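Side-chain contacts in putative mandelate racemase (Bordetella bronchiseptica, PDB 3OZY), which is of unknown function but, as a magnesium-binding member of the enolase superfamily, probably acts on a sugar-acid substrate such as an aldarate: residues E254-T258 against R259-N263; Q190-G193 against A194-I198; T15-E19 against R20-E24; Q124-Y127 against Q128-G132; Q204-R208 against H209-A213. All coordinates share one frame; numbering follows the deposited sequence.

Interaction 1: residues E254-T258 against R259-N263; sequences ENLYT and RNAFN. With MG (magnesium ion), chain C.
L256 and F262 pack obliquely against each other where a loop of the beta-alpha barrel, leaving strand 249-252, turns into helix 258-267. This is the tight part of the contact: L256 CB lies 3.8 Å from F262 CZ and equally close to A261 CB, so one methylene sits against both residues. F262 CG stands anti to its own carbonyl carbon (chi1 -62°), which lays the ring back along the loop; T258 O then meets the ring edge near its plane, 3.2 Å from CD2. The same carbonyl accepts the bond from A261 N, with the donor well above the carbonyl plane. I290 of helix 284-296 also packs on F262, while H99 of the second subunit packs on L256.

The side of R259 and N260 is more open. R259, exposed and bent at chi3, forms a salt bridge with E286, and N260, partly exposed, crosses buried T258 obliquely. T258 OG1 lies 2.9 Å from N260 OD1 and 2.6 Å from Y257 O, two acceptors competing for one hydroxyl proton. At the far end of the loop E254, again buried, turns from the helix into the metal site, joining D201 and E227 on the magnesium ion. Its OE2 binds the metal at 2.2 Å, and its OE1 accepts a bond of 2.6 Å from water 1, itself a ligand of that magnesium.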
# COMPACT_ATOMS: atom_id res chain seq x y z
N GLU A 254 -10.82 -7.66 1.64
CA GLU A 254 -10.46 -7.46 0.24
C GLU A 254 -9.48 -6.30 0.06
O GLU A 254 -8.74 -6.26 -0.91
CB GLU A 254 -11.69 -7.26 -0.64
CG GLU A 254 -12.31 -5.90 -0.55
CD GLU A 254 -13.69 -5.90 -1.13
OE1 GLU A 254 -13.96 -5.09 -2.03
OE2 GLU A 254 -14.50 -6.72 -0.67
N ASN A 255 -9.47 -5.36 1.01
CA ASN A 255 -8.61 -4.19 0.89
C ASN A 255 -7.51 -4.12 1.95
O ASN A 255 -6.87 -3.09 2.12
CB ASN A 255 -9.47 -2.92 0.84
CG ASN A 255 -10.20 -2.79 -0.48
OD1 ASN A 255 -9.59 -2.88 -1.55
ND2 ASN A 255 -11.52 -2.63 -0.41
N LEU A 256 -7.29 -5.25 2.62
CA LEU A 256 -6.19 -5.43 3.56
C LEU A 256 -5.19 -6.38 2.93
O LEU A 256 -5.56 -7.30 2.22
CB LEU A 256 -6.70 -6.02 4.87
CG LEU A 256 -7.65 -5.13 5.66
CD1 LEU A 256 -8.25 -5.94 6.80
CD2 LEU A 256 -6.90 -3.92 6.19
N TYR A 257 -3.91 -6.15 3.19
CA TYR A 257 -2.84 -6.83 2.47
C TYR A 257 -1.86 -7.55 3.40
O TYR A 257 -1.39 -6.97 4.38
CB TYR A 257 -2.07 -5.82 1.61
CG TYR A 257 -2.93 -5.25 0.50
CD1 TYR A 257 -2.96 -5.85 -0.75
CD2 TYR A 257 -3.70 -4.11 0.71
CE1 TYR A 257 -3.75 -5.34 -1.77
CE2 TYR A 257 -4.50 -3.59 -0.31
CZ TYR A 257 -4.52 -4.21 -1.54
OH TYR A 257 -5.30 -3.73 -2.58
N THR A 258 -1.54 -8.79 3.03
CA THR A 258 -0.61 -9.67 3.75
C THR A 258 -1.16 -10.14 5.09
O THR A 258 -2.10 -9.57 5.64
CB THR A 258 0.81 -9.08 3.99
OG1 THR A 258 0.80 -8.22 5.14
CG2 THR A 258 1.34 -8.34 2.76
N ARG A 259 -0.53 -11.18 5.62
CA ARG A 259 -0.91 -11.69 6.92
C ARG A 259 -0.72 -10.65 8.02
O ARG A 259 -1.33 -10.76 9.09
CB ARG A 259 -0.11 -12.95 7.25
CG ARG A 259 1.34 -12.70 7.60
CD ARG A 259 2.09 -14.02 7.64
NE ARG A 259 2.33 -14.54 6.30
CZ ARG A 259 2.87 -15.73 6.05
NH1 ARG A 259 3.20 -16.55 7.04
NH2 ARG A 259 3.08 -16.11 4.80
N ASN A 260 0.13 -9.65 7.78
CA ASN A 260 0.39 -8.64 8.80
C ASN A 260 -0.85 -7.81 9.13
O ASN A 260 -1.09 -7.47 10.28
CB ASN A 260 1.52 -7.71 8.34
CG ASN A 260 2.77 -8.47 7.98
OD1 ASN A 260 3.20 -8.48 6.82
ND2 ASN A 260 3.35 -9.12 8.97
N ALA A 261 -1.64 -7.50 8.10
CA ALA A 261 -2.86 -6.73 8.32
C ALA A 261 -3.83 -7.52 9.19
O ALA A 261 -4.41 -6.99 10.14
CB ALA A 261 -3.52 -6.40 6.98
N PHE A 262 -4.00 -8.79 8.86
CA PHE A 262 -4.95 -9.63 9.57
C PHE A 262 -4.50 -9.92 11.00
O PHE A 262 -5.33 -10.00 11.91
CB PHE A 262 -5.29 -10.88 8.76
CG PHE A 262 -5.93 -10.54 7.45
CD1 PHE A 262 -7.29 -10.27 7.38
CD2 PHE A 262 -5.16 -10.39 6.31
CE1 PHE A 262 -7.88 -9.92 6.17
CE2 PHE A 262 -5.74 -10.01 5.10
CZ PHE A 262 -7.11 -9.77 5.03
N ASN A 263 -3.19 -10.03 11.21
CA ASN A 263 -2.66 -10.21 12.55
C ASN A 263 -3.01 -9.00 13.42
O ASN A 263 -3.40 -9.15 14.58
CB ASN A 263 -1.14 -10.41 12.50
CG ASN A 263 -0.52 -10.50 13.88
OD1 ASN A 263 0.24 -9.61 14.28
ND2 ASN A 263 -0.84 -11.56 14.60
MG MG C . -16.66 -6.64 -0.57
O HOH W 1 -16.56 -5.14 -2.41
O HOH W 2 -16.46 -4.69 0.48
O HOH W 3 -17.09 -8.27 -2.23

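Interaction 2: residues Q190-G193 against A194-I198; sequences QRVG and ADVEI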
# COMPACT_ATOMS: atom_id res chain seq x y z
N GLN A 190 -38.08 -11.53 4.65
CA GLN A 190 -39.47 -11.96 4.62
C GLN A 190 -39.75 -12.84 3.41
O GLN A 190 -40.47 -13.83 3.49
CB GLN A 190 -40.40 -10.75 4.63
CG GLN A 190 -41.88 -11.12 4.70
CD GLN A 190 -42.77 -9.91 4.88
OE1 GLN A 190 -42.51 -8.85 4.31
NE2 GLN A 190 -43.83 -10.07 5.66
N ARG A 191 -39.16 -12.48 2.28
CA ARG A 191 -39.39 -13.20 1.03
C ARG A 191 -38.83 -14.63 1.06
O ARG A 191 -39.51 -15.58 0.65
CB ARG A 191 -38.82 -12.42 -0.15
CG ARG A 191 -39.05 -13.08 -1.51
CD ARG A 191 -40.50 -12.95 -1.97
NE ARG A 191 -40.85 -11.56 -2.25
CZ ARG A 191 -40.55 -10.94 -3.39
NH1 ARG A 191 -39.92 -11.60 -4.35
NH2 ARG A 191 -40.88 -9.68 -3.57
N VAL A 192 -37.60 -14.79 1.54
CA VAL A 192 -36.94 -16.09 1.44
C VAL A 192 -37.02 -16.99 2.66
O VAL A 192 -36.76 -18.19 2.57
CB VAL A 192 -35.46 -15.95 1.00
CG1 VAL A 192 -35.39 -15.23 -0.34
CG2 VAL A 192 -34.64 -15.23 2.06
N GLY A 193 -37.37 -16.42 3.81
CA GLY A 193 -37.43 -17.19 5.04
C GLY A 193 -36.06 -17.38 5.66
O GLY A 193 -35.07 -16.77 5.23
N ALA A 194 -35.99 -18.25 6.66
CA ALA A 194 -34.79 -18.38 7.48
C ALA A 194 -33.66 -19.24 6.90
O ALA A 194 -32.53 -19.20 7.39
CB ALA A 194 -35.17 -18.88 8.88
N ASP A 195 -33.94 -20.02 5.86
CA ASP A 195 -32.98 -21.01 5.37
C ASP A 195 -31.98 -20.50 4.34
O ASP A 195 -31.14 -21.25 3.85
CB ASP A 195 -33.71 -22.24 4.82
CG ASP A 195 -34.35 -23.08 5.91
OD1 ASP A 195 -33.91 -22.97 7.08
OD2 ASP A 195 -35.28 -23.85 5.61
N VAL A 196 -32.08 -19.22 4.00
CA VAL A 196 -31.15 -18.61 3.06
C VAL A 196 -30.29 -17.62 3.82
O VAL A 196 -30.81 -16.81 4.57
CB VAL A 196 -31.91 -17.88 1.93
CG1 VAL A 196 -30.95 -17.10 1.04
CG2 VAL A 196 -32.73 -18.89 1.11
N GLU A 197 -28.97 -17.70 3.65
CA GLU A 197 -28.09 -16.76 4.35
C GLU A 197 -28.04 -15.44 3.61
O GLU A 197 -27.92 -15.41 2.38
CB GLU A 197 -26.67 -17.32 4.51
CG GLU A 197 -26.58 -18.63 5.30
CD GLU A 197 -26.90 -18.48 6.79
OE1 GLU A 197 -27.02 -17.35 7.31
OE2 GLU A 197 -26.99 -19.53 7.46
N ILE A 198 -28.15 -14.34 4.35
CA ILE A 198 -28.07 -13.02 3.77
C ILE A 198 -26.86 -12.31 4.36
O ILE A 198 -26.76 -12.13 5.58
CB ILE A 198 -29.36 -12.20 4.02
CG1 ILE A 198 -30.57 -12.89 3.39
CG2 ILE A 198 -29.22 -10.79 3.46
CD1 ILE A 198 -31.91 -12.25 3.74
O HOH W 4 -36.12 -20.29 3.98
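V192 and V196 meet with their side chains at about a right angle, inside the turn of a beta-alpha-beta unit in which strand 169-173, helix 178-192 and strand 197-201 follow one another round the barrel. V192 is the last helical residue, and V196 immediately precedes the strand. The CB atoms of both valines are directed into the turn. V192 CG2, placed between its backbone N and carbonyl carbon (chi1 -58° for CG1), reaches V196 CB at 3.8 Å. In return, V196 CG2 comes to 4.0 Å from V192 CB. Each valine thus offers one methyl to the branch point of the other.

I198, two residues along the chain from V196, adds a looser touch from the strand: its CD1 lies 4.4 Å from V192 CG2. Helix 152-164 covers this apolar group, with L159 against V192 and I198 and V163 against V196. The chain turns at G193, the first residue beyond the helix, which has a positive phi of 81°. A194 and D195 carry the turn across the exposed surface, and R189 of the preceding helical turn donates from its NH1 to the carbonyl oxygens of G193 and V196. The mouth of the turn is bridged by water 4, which donates to V192 O at 2.6 Å and accepts from D195 N at 2.9 Å.

Interaction 3: residues T15-E19 against R20-E24; sequences TPIPE and RMRVE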
# COMPACT_ATOMS: atom_id res chain seq x y z
N THR A 15 -13.42 -5.68 -20.87
CA THR A 15 -14.69 -6.16 -21.42
C THR A 15 -15.80 -5.19 -21.05
O THR A 15 -15.81 -4.64 -19.95
CB THR A 15 -15.04 -7.58 -20.92
OG1 THR A 15 -15.25 -7.57 -19.50
CG2 THR A 15 -13.93 -8.57 -21.25
N PRO A 16 -16.75 -4.96 -21.97
CA PRO A 16 -17.76 -3.92 -21.73
C PRO A 16 -18.91 -4.39 -20.84
O PRO A 16 -19.08 -5.58 -20.60
CB PRO A 16 -18.27 -3.61 -23.15
CG PRO A 16 -18.06 -4.88 -23.91
CD PRO A 16 -16.82 -5.52 -23.33
N ILE A 17 -19.67 -3.43 -20.34
CA ILE A 17 -20.86 -3.69 -19.55
C ILE A 17 -22.00 -2.88 -20.16
O ILE A 17 -21.86 -1.67 -20.30
CB ILE A 17 -20.69 -3.25 -18.07
CG1 ILE A 17 -19.45 -3.89 -17.42
CG2 ILE A 17 -21.95 -3.61 -17.28
CD1 ILE A 17 -19.14 -3.32 -16.01
N PRO A 18 -23.12 -3.53 -20.52
CA PRO A 18 -24.25 -2.72 -21.01
C PRO A 18 -24.62 -1.67 -19.97
O PRO A 18 -24.60 -1.97 -18.78
CB PRO A 18 -25.36 -3.76 -21.17
CG PRO A 18 -24.64 -5.04 -21.45
CD PRO A 18 -23.40 -4.97 -20.57
N GLU A 19 -24.93 -0.46 -20.42
CA GLU A 19 -25.20 0.65 -19.53
C GLU A 19 -26.16 0.29 -18.40
O GLU A 19 -25.92 0.62 -17.24
CB GLU A 19 -25.73 1.85 -20.32
CG GLU A 19 -25.61 3.19 -19.62
CD GLU A 19 -26.83 3.56 -18.79
OE1 GLU A 19 -27.91 2.94 -18.95
OE2 GLU A 19 -26.72 4.50 -17.97
N ARG A 20 -27.25 -0.40 -18.73
CA ARG A 20 -28.26 -0.72 -17.73
C ARG A 20 -27.78 -1.75 -16.70
O ARG A 20 -28.35 -1.85 -15.61
CB ARG A 20 -29.52 -1.26 -18.42
CG ARG A 20 -29.36 -2.65 -18.98
CD ARG A 20 -30.50 -3.00 -19.93
NE ARG A 20 -30.31 -4.32 -20.50
CZ ARG A 20 -29.52 -4.56 -21.54
NH1 ARG A 20 -29.39 -5.80 -22.00
NH2 ARG A 20 -28.86 -3.57 -22.12
N MET A 21 -26.76 -2.52 -17.07
CA MET A 21 -26.24 -3.59 -16.22
C MET A 21 -25.09 -3.12 -15.32
O MET A 21 -24.54 -3.91 -14.53
CB MET A 21 -25.76 -4.78 -17.06
CG MET A 21 -26.86 -5.47 -17.86
SD MET A 21 -28.19 -6.10 -16.83
CE MET A 21 -27.31 -7.32 -15.84
N ARG A 22 -24.72 -1.85 -15.43
CA ARG A 22 -23.73 -1.28 -14.52
C ARG A 22 -24.35 -1.30 -13.14
O ARG A 22 -25.55 -1.03 -12.97
CB ARG A 22 -23.42 0.17 -14.88
CG ARG A 22 -22.77 0.36 -16.21
CD ARG A 22 -22.78 1.84 -16.51
NE ARG A 22 -21.88 2.17 -17.60
CZ ARG A 22 -21.63 3.42 -17.99
NH1 ARG A 22 -20.78 3.62 -18.98
NH2 ARG A 22 -22.23 4.44 -17.38
N VAL A 23 -23.54 -1.61 -12.14
CA VAL A 23 -24.01 -1.55 -10.75
C VAL A 23 -23.08 -0.64 -9.95
O VAL A 23 -21.92 -0.43 -10.32
CB VAL A 23 -24.11 -2.94 -10.10
CG1 VAL A 23 -25.22 -3.77 -10.76
CG2 VAL A 23 -22.77 -3.68 -10.13
N GLU A 24 -23.62 -0.08 -8.86
CA GLU A 24 -22.84 0.80 -8.00
C GLU A 24 -22.88 0.31 -6.56
O GLU A 24 -23.91 -0.14 -6.06
CB GLU A 24 -23.38 2.24 -8.07
CG GLU A 24 -22.47 3.26 -7.37
CD GLU A 24 -22.85 4.72 -7.67
OE1 GLU A 24 -23.79 4.95 -8.45
OE2 GLU A 24 -22.19 5.62 -7.12
O HOH W 5 -20.52 0.39 -19.06
O HOH W 6 -24.85 4.49 -15.87
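R22 places its CG anti to the carbonyl carbon (chi1 -64°) and runs extended to NE, which carries its guanidinium back alongside E19. E19 bends at chi2 (-91°), and its CG comes over one face of that group, offset toward the rim. E19 opens a short 3-10 turn after strand 5-16, an outer strand, within this chain, of the three-stranded antiparallel sheet in the N-terminal domain; R22 follows directly upon the turn. The opposite charges are near but make no salt bridge: E19 OE2 lies 4.5 Å from R22 NH2, well out of the guanidinium plane, with no N-H directed at it.

Two backbone bonds hold the turn. M21 N donates to P18 O at 2.8 Å, and R22 N makes a longer bond to E19 O at 3.3 Å; both donors stand above the plane of the carbonyl they use. Buried I17 presses CG2 against M21, 4.0 Å from M21 CB, and also touches R33 of strand 32-42. P18 CB meets M21 CG and, obliquely, the guanidinium of R20, whose NH2 is 3.6 Å away.

Water 5 lies at the guanidinium edge, in plane, accepting from R22 NE at 2.7 Å, with I17 O among several acceptors competing for its protons. Water 6 joins the charged ends, donating to E19 OE2 at 2.8 Å and accepting from R22 NH2 at 3.0 Å.

Interaction 4: residues Q124-Y127 against Q128-G132; sequences QPIY and QLLGG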
# COMPACT_ATOMS: atom_id res chain seq x y z
N GLN A 124 -1.24 -31.99 -11.79
CA GLN A 124 -2.16 -32.08 -10.66
C GLN A 124 -2.90 -30.77 -10.46
O GLN A 124 -2.31 -29.70 -10.60
CB GLN A 124 -1.39 -32.40 -9.37
CG GLN A 124 -0.73 -33.77 -9.34
CD GLN A 124 -1.74 -34.88 -9.19
OE1 GLN A 124 -2.85 -34.67 -8.71
NE2 GLN A 124 -1.36 -36.08 -9.63
N PRO A 125 -4.19 -30.84 -10.08
CA PRO A 125 -4.93 -29.64 -9.67
C PRO A 125 -4.28 -29.03 -8.43
O PRO A 125 -3.77 -29.76 -7.59
CB PRO A 125 -6.32 -30.17 -9.30
CG PRO A 125 -6.39 -31.55 -9.83
CD PRO A 125 -4.99 -32.06 -9.90
N ILE A 126 -4.32 -27.71 -8.31
CA ILE A 126 -3.72 -27.06 -7.15
C ILE A 126 -4.28 -27.62 -5.84
O ILE A 126 -3.51 -27.86 -4.90
CB ILE A 126 -3.86 -25.53 -7.23
CG1 ILE A 126 -2.90 -24.98 -8.29
CG2 ILE A 126 -3.56 -24.89 -5.88
CD1 ILE A 126 -3.23 -23.57 -8.76
N TYR A 127 -5.59 -27.87 -5.76
CA TYR A 127 -6.13 -28.33 -4.48
C TYR A 127 -5.49 -29.65 -4.04
O TYR A 127 -5.40 -29.92 -2.85
CB TYR A 127 -7.66 -28.42 -4.49
CG TYR A 127 -8.25 -29.55 -5.31
CD1 TYR A 127 -8.31 -30.84 -4.81
CD2 TYR A 127 -8.76 -29.31 -6.58
CE1 TYR A 127 -8.86 -31.87 -5.55
CE2 TYR A 127 -9.30 -30.34 -7.34
CZ TYR A 127 -9.34 -31.62 -6.81
OH TYR A 127 -9.89 -32.65 -7.55
N GLN A 128 -5.04 -30.48 -4.99
CA GLN A 128 -4.37 -31.73 -4.60
C GLN A 128 -3.01 -31.48 -3.95
O GLN A 128 -2.63 -32.19 -3.02
CB GLN A 128 -4.22 -32.68 -5.80
CG GLN A 128 -5.54 -33.27 -6.28
CD GLN A 128 -6.16 -34.27 -5.31
OE1 GLN A 128 -5.80 -34.34 -4.13
NE2 GLN A 128 -7.11 -35.05 -5.81
N LEU A 129 -2.29 -30.48 -4.44
CA LEU A 129 -1.00 -30.10 -3.87
C LEU A 129 -1.16 -29.59 -2.44
O LEU A 129 -0.28 -29.76 -1.61
CB LEU A 129 -0.34 -29.00 -4.71
CG LEU A 129 -0.22 -29.21 -6.22
CD1 LEU A 129 0.47 -28.01 -6.87
CD2 LEU A 129 0.51 -30.49 -6.54
N LEU A 130 -2.30 -28.95 -2.17
CA LEU A 130 -2.59 -28.34 -0.87
C LEU A 130 -3.14 -29.33 0.14
O LEU A 130 -3.76 -28.92 1.13
CB LEU A 130 -3.58 -27.19 -1.05
CG LEU A 130 -3.16 -26.14 -2.07
CD1 LEU A 130 -4.23 -25.05 -2.15
CD2 LEU A 130 -1.80 -25.55 -1.72
N GLY A 131 -2.95 -30.62 -0.10
CA GLY A 131 -3.41 -31.63 0.83
C GLY A 131 -4.76 -32.22 0.46
O GLY A 131 -5.33 -32.99 1.23
N GLY A 132 -5.28 -31.87 -0.71
CA GLY A 132 -6.55 -32.40 -1.17
C GLY A 132 -7.76 -31.72 -0.55
O GLY A 132 -7.65 -30.78 0.23
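Q128 lies alongside Y127 and P125, pointing the same way as both. Its CB starts over the turn, 3.5 Å from P125 O, with Q124 OE1 approaching from the neighbouring side chain. CG, anti to the carbonyl carbon (chi1 -69°), touches both the proline ring and the tyrosine: it is 3.9 Å from P125 CD and slightly nearer Y127 CE1. A bend at chi2 then brings the amide over the CE1 corner of the ring, beyond its rim, with CD and NE2 both 3.6 Å from Y127 CE1 and the amide and ring planes 32° apart. Y127 OH is engaged by Q357, so the glutamine lies over one corner of a ring whose hydroxyl is already tied to another part of the chain.

The apolar side of the turn is formed by I126 and L130, which also run side by side; I126 CG2 touches L130 CD1 at 3.8 Å. W115 of helix 102-122 packs on both, and L318 and A321 of helix 309-321 lie against L130. L129 CD2 reaches back to Q124 CB.

P125 occupies the N-cap position, and its carbonyl takes the first helical bond, from Q128 N at 3.0 Å. L130 N donates to I126 O and only weakly to Y127 O. At the far end G131, with positive phi, reverses the chain: G132 N donates to Y127 O at 2.9 Å, in the carbonyl plane, and G131 N makes a weak bond to Q128 O. This pair is the Schellman motif that closes the single-turn helix 126-129.

Interaction 5: residues Q204-R208 against H209-A213; sequences QSLGR and HDALA. With ACY (acetic acid), chain G.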
# COMPACT_ATOMS: atom_id res chain seq x y z
N GLN A 204 -16.93 -0.01 3.15
CA GLN A 204 -16.27 1.02 3.96
C GLN A 204 -17.03 2.33 4.05
O GLN A 204 -16.45 3.37 4.34
CB GLN A 204 -14.85 1.32 3.45
CG GLN A 204 -13.96 0.12 3.18
CD GLN A 204 -12.55 0.55 2.77
OE1 GLN A 204 -11.87 1.26 3.51
NE2 GLN A 204 -12.12 0.13 1.58
N SER A 205 -18.34 2.28 3.81
CA SER A 205 -19.14 3.50 3.63
C SER A 205 -19.68 4.14 4.89
O SER A 205 -20.20 5.25 4.84
CB SER A 205 -20.33 3.23 2.72
OG SER A 205 -19.91 2.91 1.42
N LEU A 206 -19.61 3.44 6.01
CA LEU A 206 -20.25 3.93 7.23
C LEU A 206 -19.24 4.37 8.26
O LEU A 206 -18.11 3.85 8.31
CB LEU A 206 -21.11 2.83 7.85
CG LEU A 206 -22.21 2.28 6.95
CD1 LEU A 206 -22.82 1.03 7.57
CD2 LEU A 206 -23.28 3.34 6.69
N GLY A 207 -19.64 5.32 9.10
CA GLY A 207 -18.93 5.62 10.33
C GLY A 207 -19.38 4.69 11.45
O GLY A 207 -20.32 3.92 11.29
N ARG A 208 -18.71 4.79 12.60
CA ARG A 208 -18.96 3.85 13.69
C ARG A 208 -20.40 3.85 14.19
O ARG A 208 -20.98 2.78 14.42
CB ARG A 208 -18.04 4.14 14.87
CG ARG A 208 -16.58 3.84 14.60
CD ARG A 208 -15.74 4.35 15.75
NE ARG A 208 -14.33 4.02 15.63
CZ ARG A 208 -13.43 4.32 16.55
NH1 ARG A 208 -13.80 4.95 17.66
NH2 ARG A 208 -12.17 3.97 16.37
N HIS A 209 -20.98 5.03 14.38
CA HIS A 209 -22.31 5.10 14.97
C HIS A 209 -23.39 4.60 14.03
O HIS A 209 -24.28 3.85 14.45
CB HIS A 209 -22.57 6.50 15.52
CG HIS A 209 -21.59 6.85 16.58
ND1 HIS A 209 -20.40 7.49 16.30
CD2 HIS A 209 -21.56 6.54 17.90
CE1 HIS A 209 -19.69 7.59 17.41
NE2 HIS A 209 -20.37 7.02 18.40
N ASP A 210 -23.29 4.97 12.76
CA ASP A 210 -24.21 4.43 11.77
C ASP A 210 -24.02 2.92 11.61
O ASP A 210 -24.98 2.19 11.39
CB ASP A 210 -24.04 5.12 10.41
CG ASP A 210 -24.61 6.54 10.39
OD1 ASP A 210 -25.49 6.86 11.21
OD2 ASP A 210 -24.18 7.33 9.52
N ALA A 211 -22.78 2.44 11.73
CA ALA A 211 -22.54 1.00 11.66
C ALA A 211 -23.15 0.27 12.85
O ALA A 211 -23.70 -0.82 12.69
CB ALA A 211 -21.04 0.71 11.54
N LEU A 212 -23.06 0.85 14.04
CA LEU A 212 -23.71 0.27 15.21
C LEU A 212 -25.23 0.22 15.03
O LEU A 212 -25.87 -0.78 15.38
CB LEU A 212 -23.35 1.05 16.48
CG LEU A 212 -21.95 0.80 17.03
CD1 LEU A 212 -21.52 1.95 17.94
CD2 LEU A 212 -21.89 -0.54 17.76
N ALA A 213 -25.81 1.28 14.47
CA ALA A 213 -27.25 1.29 14.23
C ALA A 213 -27.60 0.21 13.21
O ALA A 213 -28.58 -0.52 13.38
CB ALA A 213 -27.69 2.66 13.74
C ACY G . -16.26 7.54 12.48
O ACY G . -17.11 8.20 13.12
OXT ACY G . -16.38 6.33 12.25
CH3 ACY G . -15.04 8.22 11.95
O HOH W 7 -21.91 6.97 8.25
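D210 OD2 accepts a bond of 2.6 Å from water 7, which in turn accepts from G207 N at 2.9 Å. The water thus ties the carboxylate back to the backbone of the N-cap residue, G207, at the start of helix 208-220. D210 CG is anti to its carbonyl carbon (chi1 -74°), a setting that swings the carboxylate toward the water. The carboxylate is near the amino end of the helix, an arrangement that would be expected to stabilise its negative charge.

The first turn is closed by two backbone bonds. A211 N meets G207 O at 2.9 Å, almost in line with the carbonyl, and L212 N meets R208 O at the same distance with a 22° tilt from the carbonyl plane. The leucine side chain then folds over its own acceptor, CG lying 3.4 Å from R208 O. On the loop side, L206 crosses D210 at about a right angle: its CD2 comes to 4.2 Å from D210 CB, while CD1 rests near A211 CA.

R208 N points out of the turn to an acetic acid molecule, probably from the crystallisation liquor, and bonds its OXT at 2.8 Å. The extended R208 side chain passes the same oxygen with CG and makes a salt bridge from NE to D234. R208 also lies on E236 and I240 of helix 235-242, whose L241 packs against A211 and L212; the contact therefore joins the loop after strand 197-201 to two successive helices of the barrel.

Along the chain the order is interaction 3, 4, 2, 5 and 1. Interactions 3 and 4 belong to the N-terminal, mandelate racemase-like part of the chain, on opposite sides of the chain's centre and about 36 Å apart between centres. The other three share the barrel. Interaction 2 leads into strand 197-201, which carries D201 of the magnesium site, and interaction 5 follows that strand, its centre about 24 Å from that of interaction 2. Interaction 1 holds another metal ligand, E254, and touches interaction 5 where N255 packs against Q204. Metal ligands at or just beyond the ends of barrel strands are thus brought together, while the turns and helix starts around them join neighbouring units.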